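Local coordinates for protein alpha-glucosidase (PDB 5XFM) that hydrolyses beta-L-arabinopyranosides and alpha-galactosides as a bifunctional, calcium-containing glycoside hydrolase of family 97, at residues L156-D161 against R186-H191; T65-L70 against E104-Q109; P540-D545 against P615-L620; W391-G396 against D424-M429. The protein carries 1 engineered substitution. One frame throughout, in Å; residues are numbered along the deposited sequence.

Interaction 1: residues L156-D161 against R186-H191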
loop_
_atom_site.group_PDB
_atom_site.type_symbol
_atom_site.label_atom_id
_atom_site.label_comp_id
_atom_site.label_asym_id
_atom_site.label_seq_id
_atom_site.Cartn_x
_atom_site.Cartn_y
_atom_site.Cartn_z
ATOM N N LEU A 156 10.006 2.106 10.720
ATOM C CA LEU A 156 8.733 1.505 11.109
ATOM C C LEU A 156 7.694 2.508 11.605
ATOM O O LEU A 156 8.034 3.535 12.197
ATOM C CB LEU A 156 8.971 0.470 12.214
ATOM C CG LEU A 156 10.137 -0.500 12.020
ATOM C CD1 LEU A 156 10.408 -1.327 13.275
ATOM C CD2 LEU A 156 9.827 -1.411 10.850
ATOM N N CYS A 157 6.424 2.187 11.382
ATOM C CA CYS A 157 5.334 2.903 12.032
ATOM C C CYS A 157 4.576 1.920 12.922
ATOM O O CYS A 157 4.304 0.780 12.523
ATOM C CB CYS A 157 4.400 3.552 11.007
ATOM S SG CYS A 157 3.578 2.387 9.898
ATOM N N PRO A 158 4.230 2.359 14.135
ATOM C CA PRO A 158 3.675 1.455 15.139
ATOM C C PRO A 158 2.216 1.122 14.895
ATOM O O PRO A 158 1.506 1.880 14.234
ATOM C CB PRO A 158 3.826 2.255 16.424
ATOM C CG PRO A 158 3.599 3.670 15.959
ATOM C CD PRO A 158 4.284 3.749 14.627
ATOM N N GLN A 159 1.792 -0.024 15.408
ATOM C CA GLN A 159 0.377 -0.338 15.514
ATOM C C GLN A 159 -0.195 0.374 16.746
ATOM O O GLN A 159 0.412 0.353 17.815
ATOM C CB GLN A 159 0.170 -1.855 15.592
ATOM C CG GLN A 159 -1.249 -2.280 15.934
ATOM C CD GLN A 159 -2.248 -1.968 14.837
ATOM O OE1 GLN A 159 -2.443 -0.808 14.468
ATOM N NE2 GLN A 159 -2.912 -3.000 14.334
ATOM N N SER A 160 -1.356 1.008 16.608
ATOM C CA SER A 160 -1.913 1.787 17.717
ATOM C C SER A 160 -2.642 0.910 18.733
ATOM O O SER A 160 -2.785 -0.295 18.536
ATOM C CB SER A 160 -2.866 2.874 17.198
ATOM O OG SER A 160 -4.084 2.325 16.705
ATOM N N ASP A 161 -3.079 1.518 19.832
ATOM C CA ASP A 161 -4.038 0.874 20.719
ATOM C C ASP A 161 -5.319 0.652 19.931
ATOM O O ASP A 161 -5.505 1.234 18.858
ATOM C CB ASP A 161 -4.336 1.718 21.965
ATOM C CG ASP A 161 -3.110 1.961 22.823
ATOM O OD1 ASP A 161 -2.369 0.992 23.095
ATOM O OD2 ASP A 161 -2.896 3.125 23.230
ATOM N N ARG A 186 11.485 0.919 21.511
ATOM C CA ARG A 186 10.188 0.350 21.840
ATOM C C ARG A 186 9.096 1.051 21.029
ATOM O O ARG A 186 9.171 2.259 20.796
ATOM C CB ARG A 186 9.947 0.476 23.345
ATOM C CG ARG A 186 8.508 0.594 23.777
ATOM C CD ARG A 186 7.774 -0.739 23.732
ATOM N NE ARG A 186 6.659 -0.762 24.679
ATOM C CZ ARG A 186 5.703 0.163 24.741
ATOM N NH1 ARG A 186 5.709 1.191 23.900
ATOM N NH2 ARG A 186 4.727 0.053 25.637
ATOM N N SER A 187 8.098 0.291 20.582
ATOM C CA SER A 187 7.012 0.858 19.791
ATOM C C SER A 187 6.211 1.850 20.621
ATOM O O SER A 187 6.117 1.719 21.844
ATOM C CB SER A 187 6.088 -0.238 19.240
ATOM O OG SER A 187 5.354 -0.869 20.271
ATOM N N GLN A 188 5.633 2.835 19.940
ATOM C CA GLN A 188 4.926 3.942 20.591
ATOM C C GLN A 188 3.783 3.467 21.497
ATOM O O GLN A 188 3.559 4.039 22.564
ATOM C CB GLN A 188 4.394 4.906 19.526
ATOM C CG GLN A 188 3.484 6.016 20.042
ATOM C CD GLN A 188 2.952 6.898 18.923
ATOM O OE1 GLN A 188 3.383 6.792 17.773
ATOM N NE2 GLN A 188 2.019 7.786 19.258
ATOM N N TYR A 189 3.061 2.426 21.086
ATOM C CA TYR A 189 1.923 1.952 21.883
ATOM C C TYR A 189 2.147 0.599 22.561
ATOM O O TYR A 189 1.288 0.133 23.311
ATOM C CB TYR A 189 0.662 1.847 21.028
ATOM C CG TYR A 189 0.242 3.108 20.316
ATOM C CD1 TYR A 189 0.779 3.442 19.075
ATOM C CD2 TYR A 189 -0.706 3.955 20.872
ATOM C CE1 TYR A 189 0.385 4.594 18.414
ATOM C CE2 TYR A 189 -1.104 5.110 20.221
ATOM C CZ TYR A 189 -0.557 5.423 18.992
ATOM O OH TYR A 189 -0.951 6.572 18.339
ATOM N N GLY A 190 3.281 -0.037 22.293
ATOM C CA GLY A 190 3.533 -1.371 22.812
ATOM C C GLY A 190 2.775 -2.468 22.077
ATOM O O GLY A 190 2.448 -3.508 22.658
ATOM N N HIS A 191 2.470 -2.245 20.802
ATOM C CA HIS A 191 1.792 -3.282 20.028
ATOM C C HIS A 191 2.531 -3.619 18.734
ATOM O O HIS A 191 1.931 -4.107 17.779
ATOM C CB HIS A 191 0.353 -2.857 19.726
ATOM C CG HIS A 191 -0.470 -2.608 20.954
ATOM N ND1 HIS A 191 -0.742 -3.591 21.882
ATOM C CD2 HIS A 191 -1.082 -1.487 21.406
ATOM C CE1 HIS A 191 -1.481 -3.086 22.854
ATOM N NE2 HIS A 191 -1.703 -1.811 22.589
HETATM O O HOH W 1 2.836 -0.136 18.927
HETATM O O HOH W 2 -0.555 1.663 24.931
#
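Tyr189 and His191 each set CG anti to their own carbonyl carbon (chi1 -56° and -60°), beside the backbone N, and from there the two rings lie against Ser160 and Asp161. Ser160 CA sits over one face of the Tyr189 ring in a CH-pi contact, 3.6 Å from its centroid and displaced toward the rim; the opposite face carries Gln188 CG. The edge of the ring is met by Pro158 CG, 4.1 Å from Tyr189 CE1, and by Asp161 OD2, 3.3 Å from Tyr189 CD2, with the carboxylate almost perpendicular to the ring. The other oxygen, Asp161 OD1, lies in the plane of the His191 ring and takes a weak hydrogen bond from His191 NE2 (2.9 Å, 130° at the hydrogen). A water that donates to both Asp161 OD1 and Tyr189 O gives this oxygen a second partner. Another water bridges the backbones, donating to Gln159 O at 2.7 Å and accepting from His191 N at 2.8 Å. An alanine in place of Tyr189 would probably open a gap between Ser160 CA and Gln188 CG and leave Glu175 OE1 without the phenol OH that bonds it. The Ser160 side chain lies about 12 Å from the calcium ion. Both segments are loops at the end of the antiparallel sheet of the N-terminal domain, one following strand 153-156, the other running from strand 178-182 to strand 197-200. Backbone bonds from Cys157 to Thr194 and from Gln159 to Gly192 extend the pairing of 153-156 with 197-200.

Interaction 2: residues T65-L70 against E104-Q109; sequences TKNLKL and ENEQGQ
Lys69 and Glu104 form an antiparallel hydrogen-bonded pair, Lys69 N giving to Glu104 O at 2.8 Å and Glu104 N to Lys69 O at 2.9 Å. Glu104 O also receives a CA-H...O contact from Leu68 CA at 3.3 Å, and the Leu68 side chain lies beside it before meeting Asn105, CD1 to CB at 4.3 Å. The side chains of Lys69 and Glu104 share one face of the sheet, but the lysine chain runs away from its partner strand. Farther out the fit is looser: Asn67 ND2 and Glu106 OE2 stay 4.1 Å apart, their flat ends inclined to each other. Asn105 faces into its own type I turn, which ends at Gly108. Its OD1 accepts from Gln109 N, and its ND2 gives a nearly straight bond (2.8 Å, 175°) onto a lone pair of Gln109 OE1, so that both ends of the amide are fixed. ND2 also bonds Asp63 O, tying the turn to strand 62-64. The contact lies where strand 69-83, outermost in its sheet, begins beside the end of strand 91-104, just ahead of the turn into strand 110-117; Leu68 packs on Leu103 and Pro38.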
loop_
_atom_site.group_PDB
_atom_site.type_symbol
_atom_site.label_atom_id
_atom_site.label_comp_id
_atom_site.label_asym_id
_atom_site.label_seq_id
_atom_site.Cartn_x
_atom_site.Cartn_y
_atom_site.Cartn_z
ATOM N N THR A 65 5.877 -25.996 16.795
ATOM C CA THR A 65 6.690 -24.922 17.349
ATOM C C THR A 65 8.096 -25.404 17.692
ATOM O O THR A 65 9.081 -24.678 17.519
ATOM C CB THR A 65 5.997 -24.343 18.611
ATOM O OG1 THR A 65 4.986 -23.408 18.213
ATOM C CG2 THR A 65 6.977 -23.644 19.521
ATOM N N LYS A 66 8.189 -26.644 18.156
ATOM C CA LYS A 66 9.461 -27.170 18.637
ATOM C C LYS A 66 9.756 -28.589 18.164
ATOM O O LYS A 66 8.851 -29.409 18.047
ATOM C CB LYS A 66 9.499 -27.137 20.166
ATOM C CG LYS A 66 9.541 -25.743 20.747
ATOM C CD LYS A 66 9.702 -25.771 22.251
ATOM C CE LYS A 66 9.801 -24.363 22.805
ATOM N NZ LYS A 66 10.966 -23.637 22.228
ATOM N N ASN A 67 11.030 -28.866 17.905
ATOM C CA ASN A 67 11.496 -30.217 17.675
ATOM C C ASN A 67 10.793 -30.905 16.505
ATOM O O ASN A 67 10.180 -31.956 16.663
ATOM C CB ASN A 67 11.329 -31.037 18.958
ATOM C CG ASN A 67 12.121 -30.461 20.133
ATOM O OD1 ASN A 67 13.233 -29.959 19.956
ATOM N ND2 ASN A 67 11.533 -30.501 21.326
ATOM N N LEU A 68 10.826 -30.264 15.345
ATOM C CA LEU A 68 10.258 -30.827 14.134
ATOM C C LEU A 68 11.274 -31.663 13.376
ATOM O O LEU A 68 12.482 -31.497 13.546
ATOM C CB LEU A 68 9.700 -29.722 13.220
ATOM C CG LEU A 68 8.311 -29.100 13.470
ATOM C CD1 LEU A 68 7.940 -29.000 14.939
ATOM C CD2 LEU A 68 8.224 -27.722 12.803
ATOM N N LYS A 69 10.773 -32.567 12.540
ATOM C CA LYS A 69 11.629 -33.310 11.629
ATOM C C LYS A 69 11.318 -32.858 10.215
ATOM O O LYS A 69 10.165 -32.572 9.893
ATOM C CB LYS A 69 11.414 -34.818 11.747
ATOM C CG LYS A 69 11.446 -35.369 13.160
ATOM C CD LYS A 69 10.964 -36.814 13.183
ATOM C CE LYS A 69 11.108 -37.427 14.568
ATOM N NZ LYS A 69 12.540 -37.592 14.956
ATOM N N LEU A 70 12.354 -32.745 9.394
ATOM C CA LEU A 70 12.184 -32.526 7.967
ATOM C C LEU A 70 12.201 -33.903 7.318
ATOM O O LEU A 70 13.266 -34.477 7.093
ATOM C CB LEU A 70 13.299 -31.641 7.411
ATOM C CG LEU A 70 13.274 -31.297 5.922
ATOM C CD1 LEU A 70 12.090 -30.412 5.596
ATOM C CD2 LEU A 70 14.575 -30.639 5.489
ATOM N N GLU A 104 7.319 -32.671 10.316
ATOM C CA GLU A 104 6.539 -33.524 11.201
ATOM C C GLU A 104 6.894 -33.210 12.651
ATOM O O GLU A 104 8.065 -33.001 12.966
ATOM C CB GLU A 104 6.816 -34.995 10.876
ATOM C CG GLU A 104 5.703 -35.955 11.225
ATOM C CD GLU A 104 5.951 -37.349 10.671
ATOM O OE1 GLU A 104 5.946 -37.513 9.432
ATOM O OE2 GLU A 104 6.145 -38.284 11.476
ATOM N N ASN A 105 5.898 -33.160 13.534
ATOM C CA ASN A 105 6.185 -33.009 14.957
ATOM C C ASN A 105 6.326 -34.369 15.627
ATOM O O ASN A 105 6.161 -35.396 14.979
ATOM C CB ASN A 105 5.115 -32.170 15.678
ATOM C CG ASN A 105 3.734 -32.814 15.674
ATOM O OD1 ASN A 105 3.547 -33.953 15.244
ATOM N ND2 ASN A 105 2.757 -32.079 16.187
ATOM N N GLU A 106 6.615 -34.361 16.926
ATOM C CA GLU A 106 6.893 -35.586 17.663
ATOM C C GLU A 106 5.688 -36.514 17.701
ATOM O O GLU A 106 5.839 -37.725 17.854
ATOM C CB GLU A 106 7.332 -35.267 19.095
ATOM C CG GLU A 106 8.727 -34.674 19.212
ATOM C CD GLU A 106 9.051 -34.201 20.621
ATOM O OE1 GLU A 106 8.153 -33.628 21.277
ATOM O OE2 GLU A 106 10.200 -34.403 21.070
ATOM N N GLN A 107 4.497 -35.947 17.544
ATOM C CA GLN A 107 3.275 -36.740 17.564
ATOM C C GLN A 107 2.975 -37.317 16.184
ATOM O O GLN A 107 2.036 -38.089 16.018
ATOM C CB GLN A 107 2.091 -35.894 18.044
ATOM C CG GLN A 107 2.168 -35.434 19.496
ATOM C CD GLN A 107 3.174 -34.314 19.706
ATOM O OE1 GLN A 107 3.489 -33.565 18.779
ATOM N NE2 GLN A 107 3.679 -34.195 20.929
ATOM N N GLY A 108 3.791 -36.958 15.201
ATOM C CA GLY A 108 3.612 -37.475 13.860
ATOM C C GLY A 108 2.693 -36.628 13.001
ATOM O O GLY A 108 2.380 -37.003 11.869
ATOM N N GLN A 109 2.233 -35.500 13.536
ATOM C CA GLN A 109 1.390 -34.598 12.757
ATOM C C GLN A 109 2.243 -33.828 11.751
ATOM O O GLN A 109 3.416 -33.553 11.997
ATOM C CB GLN A 109 0.610 -33.656 13.674
ATOM C CG GLN A 109 -0.368 -34.398 14.570
ATOM C CD GLN A 109 -0.718 -33.637 15.826
ATOM O OE1 GLN A 109 0.142 -33.015 16.451
ATOM N NE2 GLN A 109 -1.983 -33.698 16.216
#

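Interaction 3: residues P540-D545 against P615-L620; sequences PAVCMD and PELTSL
Pro615 lays its ring against that of Pro540, CG to CG at 3.6 Å, the two rings crossing at about a right angle. Pro615 CG is shared with Cys543, whose SG is 3.7 Å from it and equally near Pro615 CB. Chi1 of -65° sets this SG beside the backbone N of Cys543, on the side of the helix where Pro540 stands. Pro540 occupies the N-cap position, and its carbonyl O accepts from Cys543 N at 3.0 Å, so the two residues that grip Pro615 are linked through the first turn of the helix. Val542 continues the contact along the strand with its two methyls divided between two partners. CG2 approaches Pro615 CB at a looser 4.4 Å, while CG1 meets Leu617 CB at 4.2 Å. Leu617 thus takes part through CB, the first carbon of its side chain. Pro615 and Leu617 both face the helix, whereas Glu616 between them points away, as expected in an extended strand. Cys543 is buried, whereas Leu617 is exposed. Helix 512-521 backs the inner end, Asp512 touching both Cys543 and Pro615. The axes of helix segment 541-545 and strand segment 615-620 come within 8.6 Å at 73°, and the interface is apolar throughout. It is an interdomain contact: the start of helix 541-549, belonging to the catalytic TIM-barrel domain, packs across strand 615-621, outermost in the antiparallel sheet of the C-terminal domain.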
loop_
_atom_site.group_PDB
_atom_site.type_symbol
_atom_site.label_atom_id
_atom_site.label_comp_id
_atom_site.label_asym_id
_atom_site.label_seq_id
_atom_site.Cartn_x
_atom_site.Cartn_y
_atom_site.Cartn_z
ATOM N N PRO A 540 -0.451 29.046 -11.065
ATOM C CA PRO A 540 0.229 29.229 -12.353
ATOM C C PRO A 540 -0.253 28.220 -13.388
ATOM O O PRO A 540 -0.373 27.038 -13.071
ATOM C CB PRO A 540 1.700 28.992 -12.010
ATOM C CG PRO A 540 1.816 29.394 -10.583
ATOM C CD PRO A 540 0.490 29.102 -9.931
ATOM N N ALA A 541 -0.496 28.689 -14.609
ATOM C CA ALA A 541 -1.175 27.906 -15.637
ATOM C C ALA A 541 -0.451 26.604 -15.960
ATOM O O ALA A 541 -1.086 25.614 -16.296
ATOM C CB ALA A 541 -1.354 28.739 -16.901
ATOM N N VAL A 542 0.873 26.606 -15.862
ATOM C CA VAL A 542 1.643 25.420 -16.213
ATOM C C VAL A 542 1.337 24.242 -15.275
ATOM O O VAL A 542 1.336 23.078 -15.702
ATOM C CB VAL A 542 3.161 25.721 -16.217
ATOM C CG1 VAL A 542 3.488 26.761 -17.275
ATOM C CG2 VAL A 542 3.634 26.185 -14.849
ATOM N N CYS A 543 1.048 24.543 -14.011
ATOM C CA CYS A 543 0.693 23.506 -13.047
ATOM C C CYS A 543 -0.652 22.864 -13.393
ATOM O O CYS A 543 -0.776 21.639 -13.464
ATOM C CB CYS A 543 0.656 24.075 -11.628
ATOM S SG CYS A 543 2.261 24.648 -11.018
ATOM N N MET A 544 -1.660 23.696 -13.619
ATOM C CA MET A 544 -2.991 23.189 -13.912
ATOM C C MET A 544 -3.021 22.479 -15.259
ATOM O O MET A 544 -3.755 21.498 -15.443
ATOM C CB MET A 544 -3.999 24.333 -13.876
ATOM C CG MET A 544 -4.026 25.030 -12.533
ATOM S SD MET A 544 -4.317 23.842 -11.210
ATOM C CE MET A 544 -5.994 23.320 -11.602
ATOM N N ASP A 545 -2.190 22.963 -16.179
ATOM C CA ASP A 545 -2.023 22.341 -17.484
ATOM C C ASP A 545 -1.442 20.951 -17.322
ATOM O O ASP A 545 -1.905 20.006 -17.961
ATOM C CB ASP A 545 -1.132 23.185 -18.403
ATOM C CG ASP A 545 -1.866 24.375 -18.998
ATOM O OD1 ASP A 545 -3.095 24.278 -19.197
ATOM O OD2 ASP A 545 -1.215 25.398 -19.292
ATOM N N PRO A 615 6.985 27.815 -9.831
ATOM C CA PRO A 615 7.074 26.767 -10.855
ATOM C C PRO A 615 7.497 27.313 -12.210
ATOM O O PRO A 615 7.035 28.387 -12.603
ATOM C CB PRO A 615 5.646 26.216 -10.926
ATOM C CG PRO A 615 4.786 27.304 -10.388
ATOM C CD PRO A 615 5.600 28.054 -9.391
ATOM N N GLU A 616 8.378 26.596 -12.902
ATOM C CA GLU A 616 8.786 27.005 -14.238
ATOM C C GLU A 616 8.886 25.802 -15.166
ATOM O O GLU A 616 9.440 24.758 -14.804
ATOM C CB GLU A 616 10.120 27.757 -14.213
ATOM C CG GLU A 616 10.539 28.280 -15.595
ATOM C CD GLU A 616 12.002 28.698 -15.674
ATOM O OE1 GLU A 616 12.681 28.715 -14.623
ATOM O OE2 GLU A 616 12.463 29.047 -16.787
ATOM N N LEU A 617 8.314 25.959 -16.356
ATOM C CA LEU A 617 8.399 24.955 -17.406
ATOM C C LEU A 617 9.342 25.390 -18.521
ATOM O O LEU A 617 9.112 26.397 -19.193
ATOM C CB LEU A 617 7.012 24.673 -17.986
ATOM C CG LEU A 617 6.960 23.814 -19.251
ATOM C CD1 LEU A 617 7.406 22.386 -18.966
ATOM C CD2 LEU A 617 5.561 23.842 -19.840
ATOM N N THR A 618 10.413 24.630 -18.708
ATOM C CA THR A 618 11.362 24.892 -19.780
ATOM C C THR A 618 11.610 23.611 -20.564
ATOM O O THR A 618 10.894 22.622 -20.392
ATOM C CB THR A 618 12.696 25.437 -19.244
ATOM O OG1 THR A 618 13.210 24.545 -18.250
ATOM C CG2 THR A 618 12.498 26.797 -18.622
ATOM N N SER A 619 12.626 23.627 -21.421
ATOM C CA SER A 619 13.032 22.423 -22.136
ATOM C C SER A 619 14.454 22.058 -21.747
ATOM O O SER A 619 15.235 22.924 -21.349
ATOM C CB SER A 619 12.946 22.620 -23.648
ATOM O OG SER A 619 14.053 23.373 -24.115
ATOM N N LEU A 620 14.791 20.777 -21.859
ATOM C CA LEU A 620 16.142 20.335 -21.542
ATOM C C LEU A 620 16.629 19.253 -22.503
ATOM O O LEU A 620 16.004 18.201 -22.637
ATOM C CB LEU A 620 16.209 19.822 -20.100
ATOM C CG LEU A 620 17.563 19.310 -19.599
ATOM C CD1 LEU A 620 18.593 20.434 -19.599
ATOM C CD2 LEU A 620 17.441 18.684 -18.215
#

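Interaction 4: residues W391-G396 against D424-M429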
loop_
_atom_site.group_PDB
_atom_site.type_symbol
_atom_site.label_atom_id
_atom_site.label_comp_id
_atom_site.label_asym_id
_atom_site.label_seq_id
_atom_site.Cartn_x
_atom_site.Cartn_y
_atom_site.Cartn_z
ATOM N N TRP A 391 -29.436 0.056 -6.139
ATOM C CA TRP A 391 -29.756 1.474 -6.342
ATOM C C TRP A 391 -28.601 2.213 -7.042
ATOM O O TRP A 391 -28.816 2.913 -8.044
ATOM C CB TRP A 391 -30.097 2.154 -5.012
ATOM C CG TRP A 391 -30.334 3.635 -5.114
ATOM C CD1 TRP A 391 -31.441 4.254 -5.629
ATOM C CD2 TRP A 391 -29.460 4.686 -4.672
ATOM N NE1 TRP A 391 -31.302 5.622 -5.544
ATOM C CE2 TRP A 391 -30.097 5.913 -4.958
ATOM C CE3 TRP A 391 -28.202 4.709 -4.063
ATOM C CZ2 TRP A 391 -29.515 7.144 -4.661
ATOM C CZ3 TRP A 391 -27.621 5.933 -3.768
ATOM C CH2 TRP A 391 -28.278 7.134 -4.067
ATOM N N LEU A 392 -27.383 2.040 -6.526
ATOM C CA LEU A 392 -26.197 2.682 -7.099
ATOM C C LEU A 392 -26.067 2.380 -8.578
ATOM O O LEU A 392 -25.899 3.295 -9.388
ATOM C CB LEU A 392 -24.907 2.236 -6.388
ATOM C CG LEU A 392 -24.412 2.851 -5.066
ATOM C CD1 LEU A 392 -25.481 2.953 -4.041
ATOM C CD2 LEU A 392 -23.264 2.060 -4.486
ATOM N N GLN A 393 -26.178 1.099 -8.923
ATOM C CA GLN A 393 -26.015 0.658 -10.297
ATOM C C GLN A 393 -27.115 1.179 -11.205
ATOM O O GLN A 393 -26.858 1.581 -12.343
ATOM C CB GLN A 393 -26.000 -0.866 -10.360
ATOM C CG GLN A 393 -25.634 -1.416 -11.716
ATOM C CD GLN A 393 -25.670 -2.923 -11.737
ATOM O OE1 GLN A 393 -26.387 -3.544 -10.953
ATOM N NE2 GLN A 393 -24.880 -3.523 -12.617
ATOM N N SER A 394 -28.341 1.169 -10.700
ATOM C CA SER A 394 -29.466 1.728 -11.439
ATOM C C SER A 394 -29.241 3.221 -11.720
ATOM O O SER A 394 -29.653 3.732 -12.763
ATOM C CB SER A 394 -30.773 1.508 -10.670
ATOM O OG SER A 394 -30.913 2.445 -9.616
ATOM N N LEU A 395 -28.581 3.919 -10.799
ATOM C CA LEU A 395 -28.235 5.316 -11.049
ATOM C C LEU A 395 -27.044 5.461 -11.989
ATOM O O LEU A 395 -26.900 6.471 -12.671
ATOM C CB LEU A 395 -27.935 6.045 -9.738
ATOM C CG LEU A 395 -29.130 6.456 -8.882
ATOM C CD1 LEU A 395 -28.751 7.641 -8.012
ATOM C CD2 LEU A 395 -30.321 6.793 -9.765
ATOM N N GLY A 396 -26.181 4.456 -12.027
ATOM C CA GLY A 396 -24.983 4.557 -12.838
ATOM C C GLY A 396 -23.793 5.130 -12.082
ATOM O O GLY A 396 -22.845 5.624 -12.693
ATOM N N ASP A 424 -18.550 -5.824 -7.174
ATOM C CA ASP A 424 -18.301 -6.287 -8.529
ATOM C C ASP A 424 -19.562 -6.794 -9.187
ATOM O O ASP A 424 -19.747 -6.604 -10.387
ATOM C CB ASP A 424 -17.262 -7.395 -8.587
ATOM C CG ASP A 424 -16.986 -7.821 -10.020
ATOM O OD1 ASP A 424 -16.409 -6.996 -10.764
ATOM O OD2 ASP A 424 -17.400 -8.937 -10.418
ATOM N N ASP A 425 -20.420 -7.460 -8.419
ATOM C CA ASP A 425 -21.697 -7.907 -8.977
ATOM C C ASP A 425 -22.531 -6.717 -9.469
ATOM O O ASP A 425 -23.367 -6.862 -10.359
ATOM C CB ASP A 425 -22.491 -8.713 -7.951
ATOM C CG ASP A 425 -21.906 -10.098 -7.720
ATOM O OD1 ASP A 425 -21.209 -10.606 -8.620
ATOM O OD2 ASP A 425 -22.150 -10.681 -6.640
ATOM N N HIS A 426 -22.303 -5.536 -8.895
ATOM C CA HIS A 426 -23.046 -4.361 -9.350
ATOM C C HIS A 426 -22.190 -3.346 -10.098
ATOM O O HIS A 426 -22.528 -2.167 -10.150
ATOM C CB HIS A 426 -23.723 -3.697 -8.160
ATOM C CG HIS A 426 -24.685 -4.600 -7.458
ATOM N ND1 HIS A 426 -24.303 -5.444 -6.437
ATOM C CD2 HIS A 426 -26.009 -4.811 -7.646
ATOM C CE1 HIS A 426 -25.352 -6.126 -6.017
ATOM N NE2 HIS A 426 -26.400 -5.759 -6.733
ATOM N N GLY A 427 -21.093 -3.821 -10.683
ATOM C CA GLY A 427 -20.218 -3.000 -11.503
ATOM C C GLY A 427 -19.607 -1.809 -10.795
ATOM O O GLY A 427 -19.383 -0.760 -11.406
ATOM N N LEU A 428 -19.301 -1.966 -9.515
ATOM C CA LEU A 428 -18.752 -0.850 -8.748
ATOM C C LEU A 428 -17.285 -1.039 -8.392
ATOM O O LEU A 428 -16.878 -2.108 -7.932
ATOM C CB LEU A 428 -19.556 -0.645 -7.470
ATOM C CG LEU A 428 -20.997 -0.176 -7.660
ATOM C CD1 LEU A 428 -21.802 -0.457 -6.412
ATOM C CD2 LEU A 428 -21.014 1.300 -7.999
ATOM N N MET A 429 -16.492 0.001 -8.622
ATOM C CA MET A 429 -15.139 0.044 -8.090
ATOM C C MET A 429 -15.183 0.390 -6.603
ATOM O O MET A 429 -16.121 1.042 -6.133
ATOM C CB MET A 429 -14.281 1.053 -8.854
ATOM C CG MET A 429 -14.085 0.715 -10.300
ATOM S SD MET A 429 -13.154 1.964 -11.208
ATOM C CE MET A 429 -14.484 3.116 -11.582
#
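Leu392 CD2 presses on Leu428 CD1 at 3.5 Å, tighter than usual for two methyl carbons, and this pair makes the dense, buried half of the contact. The leucines cross at about a right angle, and Leu428 CD1 also reaches Leu392 CB at 4.1 Å. Tyr362 of strand 357-363 adds to the packing on Leu392, and Met389, one turn earlier in helix 382-395, does so on Leu428. Each segment carries a helix end closed by a Schellman motif, with Gly396 and Gly427 as the C-prime residues at positive phi. Gly427 N gives to Asp424 O at 3.1 Å, and Gly396 N bonds Gln393 O weakly. The chain then enters strands 399-403 and 429-432, neighbours in the parallel sheet of the TIM barrel, so the contact joins two successive alpha-to-beta turns. Backbone bonds from Met429 to Lys398 and Ile400 start that strand pairing directly behind it. Toward solvent the fit is slacker and polar. Exposed Gln393 extends its chain, CG anti to the backbone N (chi1 -172°), and lays it across His426. Its CG rests 3.6 Å from His426 O, and its OE1 comes to the edge of the imidazole, 3.6 Å from His426 CD2, with the amide steeply inclined to the ring. His426 ND1 is bonded to Asp422 O in the preceding helical turn, which helps hold the ring; Gln393 NE2 lies beside the backbone, 3.7 Å from His426 O.

Overall arrangement
Interactions 1 and 2 belong to the N-terminal domain, interaction 4 to the TIM barrel, and interaction 3 joins that barrel to the C-terminal domain. Interactions 1 and 2 serve opposite ends of one antiparallel sheet, their centres about 34 Å apart. Interaction 1 is partly buried and combines a ring-face CH-pi contact, a weak histidine-carboxylate bond and bridging waters. Interaction 2, also partly buried, relies on strand backbone bonds about 36 Å from the chain centre. Interactions 3 and 4 have no hydrogen bonds between their segments: the former is an apolar surface contact, the latter a buried leucine pair bordered by more exposed polar groups. Nearest atoms of any two contacts stay at least about 20 Å apart.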